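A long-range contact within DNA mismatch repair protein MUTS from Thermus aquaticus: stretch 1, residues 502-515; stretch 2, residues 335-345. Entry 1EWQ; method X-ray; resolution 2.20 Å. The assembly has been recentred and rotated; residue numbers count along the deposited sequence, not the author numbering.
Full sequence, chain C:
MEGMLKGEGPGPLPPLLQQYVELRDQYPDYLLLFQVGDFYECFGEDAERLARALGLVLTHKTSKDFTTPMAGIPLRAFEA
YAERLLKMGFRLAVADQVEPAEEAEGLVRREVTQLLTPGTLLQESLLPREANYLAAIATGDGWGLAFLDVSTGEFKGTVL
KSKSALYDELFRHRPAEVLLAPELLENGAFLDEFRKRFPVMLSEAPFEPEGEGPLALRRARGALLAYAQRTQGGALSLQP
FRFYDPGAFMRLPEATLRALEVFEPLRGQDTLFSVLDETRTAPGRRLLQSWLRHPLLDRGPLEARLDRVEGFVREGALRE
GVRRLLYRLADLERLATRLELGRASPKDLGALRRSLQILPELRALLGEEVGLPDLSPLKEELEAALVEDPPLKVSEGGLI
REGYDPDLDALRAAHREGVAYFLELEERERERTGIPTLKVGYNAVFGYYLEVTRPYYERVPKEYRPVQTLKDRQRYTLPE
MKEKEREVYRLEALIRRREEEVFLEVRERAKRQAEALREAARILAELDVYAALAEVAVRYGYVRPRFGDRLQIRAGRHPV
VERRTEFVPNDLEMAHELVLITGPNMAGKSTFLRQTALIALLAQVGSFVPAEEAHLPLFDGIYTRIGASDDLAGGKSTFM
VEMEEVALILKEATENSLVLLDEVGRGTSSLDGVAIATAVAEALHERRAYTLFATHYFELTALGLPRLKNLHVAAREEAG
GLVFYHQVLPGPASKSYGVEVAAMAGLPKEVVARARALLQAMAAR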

# COMPACT_ATOMS: atom_id res chain seq x y z
N VAL C 502 -29.55 34.59 6.65
CA VAL C 502 -30.44 34.17 5.57
C VAL C 502 -30.16 32.73 5.16
O VAL C 502 -31.08 31.96 4.92
CB VAL C 502 -30.30 35.09 4.34
CG1 VAL C 502 -31.18 34.58 3.21
CG2 VAL C 502 -30.72 36.52 4.71
N PHE C 503 -28.88 32.37 5.10
CA PHE C 503 -28.52 31.00 4.76
C PHE C 503 -29.19 30.05 5.75
O PHE C 503 -29.83 29.08 5.35
CB PHE C 503 -27.01 30.79 4.82
CG PHE C 503 -26.60 29.34 4.84
CD1 PHE C 503 -26.81 28.53 3.74
CD2 PHE C 503 -26.06 28.78 6.00
CE1 PHE C 503 -26.50 27.16 3.78
CE2 PHE C 503 -25.75 27.42 6.05
CZ PHE C 503 -25.97 26.61 4.94
N LEU C 504 -29.03 30.33 7.04
CA LEU C 504 -29.62 29.51 8.09
C LEU C 504 -31.14 29.43 7.99
O LEU C 504 -31.72 28.37 8.18
CB LEU C 504 -29.21 30.04 9.47
CG LEU C 504 -27.72 29.86 9.76
CD1 LEU C 504 -27.36 30.41 11.13
CD2 LEU C 504 -27.36 28.38 9.67
N GLU C 505 -31.78 30.55 7.67
CA GLU C 505 -33.24 30.58 7.53
C GLU C 505 -33.66 29.69 6.37
O GLU C 505 -34.59 28.89 6.48
CB GLU C 505 -33.72 32.03 7.31
CG GLU C 505 -33.35 33.00 8.45
CD GLU C 505 -33.69 34.47 8.16
OE1 GLU C 505 -34.03 34.81 7.00
OE2 GLU C 505 -33.60 35.30 9.11
N VAL C 506 -32.96 29.81 5.25
CA VAL C 506 -33.25 29.00 4.06
C VAL C 506 -32.98 27.52 4.36
O VAL C 506 -33.74 26.64 3.96
CB VAL C 506 -32.39 29.45 2.86
CG1 VAL C 506 -32.70 28.60 1.64
CG2 VAL C 506 -32.67 30.92 2.55
N ARG C 507 -31.89 27.26 5.09
CA ARG C 507 -31.53 25.90 5.45
C ARG C 507 -32.64 25.28 6.28
O ARG C 507 -33.03 24.13 6.06
CB ARG C 507 -30.23 25.90 6.24
CG ARG C 507 -29.78 24.52 6.70
CD ARG C 507 -29.12 24.64 8.06
NE ARG C 507 -27.68 24.49 8.02
CZ ARG C 507 -26.88 24.71 9.06
NH1 ARG C 507 -27.39 25.10 10.23
NH2 ARG C 507 -25.57 24.52 8.95
N GLU C 508 -33.15 26.05 7.24
CA GLU C 508 -34.24 25.58 8.10
C GLU C 508 -35.47 25.24 7.26
O GLU C 508 -36.20 24.30 7.57
CB GLU C 508 -34.58 26.65 9.13
CG GLU C 508 -35.65 26.25 10.14
CD GLU C 508 -35.25 25.06 10.98
OE1 GLU C 508 -34.08 25.01 11.43
OE2 GLU C 508 -36.10 24.17 11.19
N ARG C 509 -35.71 26.00 6.19
CA ARG C 509 -36.84 25.74 5.31
C ARG C 509 -36.67 24.35 4.69
O ARG C 509 -37.64 23.60 4.55
CB ARG C 509 -36.91 26.79 4.18
CG ARG C 509 -37.31 28.21 4.60
CD ARG C 509 -38.83 28.40 4.59
NE ARG C 509 -39.50 27.62 5.63
CZ ARG C 509 -40.75 27.17 5.55
NH1 ARG C 509 -41.48 27.40 4.46
NH2 ARG C 509 -41.26 26.46 6.55
N ALA C 510 -35.44 24.03 4.32
CA ALA C 510 -35.13 22.74 3.72
C ALA C 510 -35.23 21.64 4.75
O ALA C 510 -35.78 20.57 4.48
CB ALA C 510 -33.72 22.76 3.11
N LYS C 511 -34.71 21.92 5.94
CA LYS C 511 -34.73 20.95 7.03
C LYS C 511 -36.15 20.46 7.37
O LYS C 511 -36.34 19.29 7.72
CB LYS C 511 -34.06 21.55 8.26
CG LYS C 511 -34.04 20.63 9.47
CD LYS C 511 -33.37 21.29 10.67
CE LYS C 511 -33.50 20.42 11.92
NZ LYS C 511 -32.70 20.95 13.07
N ARG C 512 -37.14 21.33 7.24
CA ARG C 512 -38.51 20.94 7.54
C ARG C 512 -39.05 19.87 6.59
O ARG C 512 -40.03 19.20 6.90
CB ARG C 512 -39.41 22.17 7.53
CG ARG C 512 -39.24 22.99 8.79
CD ARG C 512 -39.80 24.39 8.65
NE ARG C 512 -39.57 25.14 9.89
CZ ARG C 512 -39.39 26.46 9.94
NH1 ARG C 512 -39.41 27.18 8.82
NH2 ARG C 512 -39.18 27.05 11.11
N GLN C 513 -38.40 19.72 5.44
CA GLN C 513 -38.81 18.72 4.46
C GLN C 513 -37.90 17.49 4.50
O GLN C 513 -37.94 16.66 3.59
CB GLN C 513 -38.76 19.31 3.05
CG GLN C 513 -39.71 20.48 2.82
CD GLN C 513 -41.12 20.17 3.27
OE1 GLN C 513 -41.66 19.11 2.96
NE2 GLN C 513 -41.73 21.10 4.00
N ALA C 514 -37.11 17.37 5.55
CA ALA C 514 -36.18 16.24 5.69
C ALA C 514 -36.85 14.88 5.44
O ALA C 514 -36.31 14.04 4.73
CB ALA C 514 -35.54 16.26 7.08
N GLU C 515 -38.02 14.67 6.01
CA GLU C 515 -38.72 13.41 5.85
C GLU C 515 -39.16 13.16 4.39
O GLU C 515 -39.06 12.04 3.89
CB GLU C 515 -39.93 13.37 6.79
CG GLU C 515 -40.26 11.98 7.30
CD GLU C 515 -39.03 11.22 7.78
OE1 GLU C 515 -38.25 11.79 8.58
OE2 GLU C 515 -38.84 10.06 7.36
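Stretch 2, residues 335-345: LATRLELGRAS

Stretch 2 enters as the last turns of a helix, 335-340, and leaves as an irregular segment that runs on to Ser345. Its helix packs on helix 502-511 with an axial closest approach of 9.6 Å and a signed crossing angle of -124°, so the two chains run in broadly opposing directions but far from strictly antiparallel. The nearest CA pairs give the register: the CA of Ala336 lies 4.9 Å from the CA of Ala514, the CA of Leu339 lies 5.2 Å from the CA of Lys511, and the CA of Ala344 is 7.3 Å from the CA of Arg507. The backbones are thus closest at the C-terminal part of stretch 1, where a type I turn from Lys511 to Ala514 leads into the next helix, with Gln513 at its N-cap position.

The helix of stretch 2 ends in a Schellman motif. Gly342 takes a positive phi of 69°, a conformation that by itself favours glycine, and the chain folds back on the last turn through Arg343 N to Arg338 O at 2.9 Å and Gly342 N to Leu339 O at 3.1 Å. Beyond it Ala344 is extended, and Ser345 occupies the N-cap position of a following helix, its side chain capping a backbone N just past the stretch.

The closest backbone approach is between two alanines. Ala514 points its CB toward stretch 2, where it meets Glu340 CG at 3.5 Å, while Ala514 O lies 3.7 Å from the CB of Ala336. One turn along, Leu339 sets its CD2 against Ala510 and the backbone of Arg507: its CD2 is 3.9 Å from Ala510 CB and also 3.9 Å from Arg507 O. Leu339 loses more area to the opposite stretch than any other residue here, 89 Å².

Lys511 works chiefly through its aliphatic length. All four chi angles are t, and the extended chain passes along the helix end, with Lys511 CD 3.5 Å from Leu339 O. Its amine comes no nearer to the backbone of Glu340 than 3.7 Å, from Lys511 NZ to Glu340 O, and makes no hydrogen bond across the contact.

The polar anchor is Arg507. Its CA-to-CB bond points sideways, but the side chain bends so that its end reaches the segment after the helix. There Ala344 O accepts two hydrogen bonds, from Arg507 NE and from Arg507 NH2, each 3.1 Å long, and it lies near the guanidinium plane. One face of the same group is covered by Gly342 O and Arg343 N. Although Arg507 NH2 is 3.3 Å from Gly342 O, the angle is too poor for a hydrogen bond; a water instead donates to Gly342 O at 3.2 Å and accepts a weak bond from Arg507 NH1 at 3.4 Å.

Phe503 closes the far end, pointing its CB toward stretch 2 and setting its ring edge against the same carbonyl, with Phe503 CZ 3.4 Å from Ala344 O. The rule is economical: alanines sit where the backbones are nearest, leucine packs against an alanine and a backbone carbonyl, and one arginine holds the carbonyl of Ala344 with two hydrogen bonds.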

# COMPACT_ATOMS: atom_id res chain seq x y z
N LEU C 335 -28.24 13.74 2.55
CA LEU C 335 -28.48 15.18 2.56
C LEU C 335 -29.53 15.48 3.65
O LEU C 335 -29.42 16.45 4.39
CB LEU C 335 -28.98 15.61 1.18
CG LEU C 335 -28.78 17.06 0.72
CD1 LEU C 335 -29.62 18.01 1.58
CD2 LEU C 335 -27.30 17.39 0.82
N ALA C 336 -30.54 14.61 3.74
CA ALA C 336 -31.58 14.77 4.75
C ALA C 336 -30.97 14.71 6.16
O ALA C 336 -31.31 15.52 7.03
CB ALA C 336 -32.63 13.68 4.58
N THR C 337 -30.08 13.73 6.36
CA THR C 337 -29.41 13.52 7.64
C THR C 337 -28.57 14.73 8.04
O THR C 337 -28.59 15.15 9.21
CB THR C 337 -28.48 12.28 7.59
OG1 THR C 337 -29.24 11.12 7.23
CG2 THR C 337 -27.83 12.04 8.95
N ARG C 338 -27.82 15.29 7.10
CA ARG C 338 -27.01 16.46 7.40
C ARG C 338 -27.93 17.63 7.75
O ARG C 338 -27.64 18.42 8.65
CB ARG C 338 -26.10 16.83 6.21
CG ARG C 338 -24.97 15.83 5.99
CD ARG C 338 -24.07 16.19 4.83
NE ARG C 338 -23.25 17.38 5.07
CZ ARG C 338 -22.26 17.46 5.97
NH1 ARG C 338 -21.94 16.42 6.74
NH2 ARG C 338 -21.57 18.59 6.08
N LEU C 339 -29.06 17.73 7.05
CA LEU C 339 -30.03 18.77 7.32
C LEU C 339 -30.55 18.62 8.75
O LEU C 339 -30.54 19.58 9.52
CB LEU C 339 -31.20 18.70 6.34
CG LEU C 339 -31.03 19.38 4.97
CD1 LEU C 339 -32.15 18.97 4.03
CD2 LEU C 339 -31.00 20.90 5.16
N GLU C 340 -31.00 17.41 9.09
CA GLU C 340 -31.55 17.14 10.41
C GLU C 340 -30.54 17.38 11.53
O GLU C 340 -30.92 17.78 12.63
CB GLU C 340 -32.07 15.69 10.51
CG GLU C 340 -33.18 15.34 9.53
CD GLU C 340 -33.42 13.84 9.40
OE1 GLU C 340 -32.48 13.06 9.68
OE2 GLU C 340 -34.53 13.44 9.00
N LEU C 341 -29.26 17.13 11.25
CA LEU C 341 -28.20 17.30 12.23
C LEU C 341 -27.62 18.71 12.28
O LEU C 341 -26.68 18.96 13.02
CB LEU C 341 -27.07 16.30 11.97
CG LEU C 341 -27.38 14.83 12.29
CD1 LEU C 341 -26.25 13.92 11.84
CD2 LEU C 341 -27.62 14.70 13.78
N GLY C 342 -28.18 19.63 11.49
CA GLY C 342 -27.68 20.99 11.48
C GLY C 342 -26.30 21.19 10.89
O GLY C 342 -25.58 22.12 11.27
N ARG C 343 -25.91 20.31 9.96
CA ARG C 343 -24.62 20.39 9.30
C ARG C 343 -24.69 20.75 7.82
O ARG C 343 -23.65 20.99 7.20
CB ARG C 343 -23.88 19.06 9.40
CG ARG C 343 -23.54 18.61 10.78
CD ARG C 343 -22.64 17.40 10.66
NE ARG C 343 -22.25 16.88 11.96
CZ ARG C 343 -21.03 16.41 12.21
NH1 ARG C 343 -20.13 16.42 11.24
NH2 ARG C 343 -20.72 15.93 13.41
N ALA C 344 -25.89 20.77 7.25
CA ALA C 344 -26.04 21.08 5.83
C ALA C 344 -25.32 22.38 5.44
O ALA C 344 -25.48 23.42 6.08
CB ALA C 344 -27.51 21.18 5.49
N SER C 345 -24.55 22.29 4.36
CA SER C 345 -23.76 23.40 3.83
C SER C 345 -24.43 24.13 2.68
O SER C 345 -25.39 23.65 2.09
CB SER C 345 -22.42 22.87 3.32
OG SER C 345 -22.62 22.15 2.11
O HOH W 1 -25.65 24.67 13.17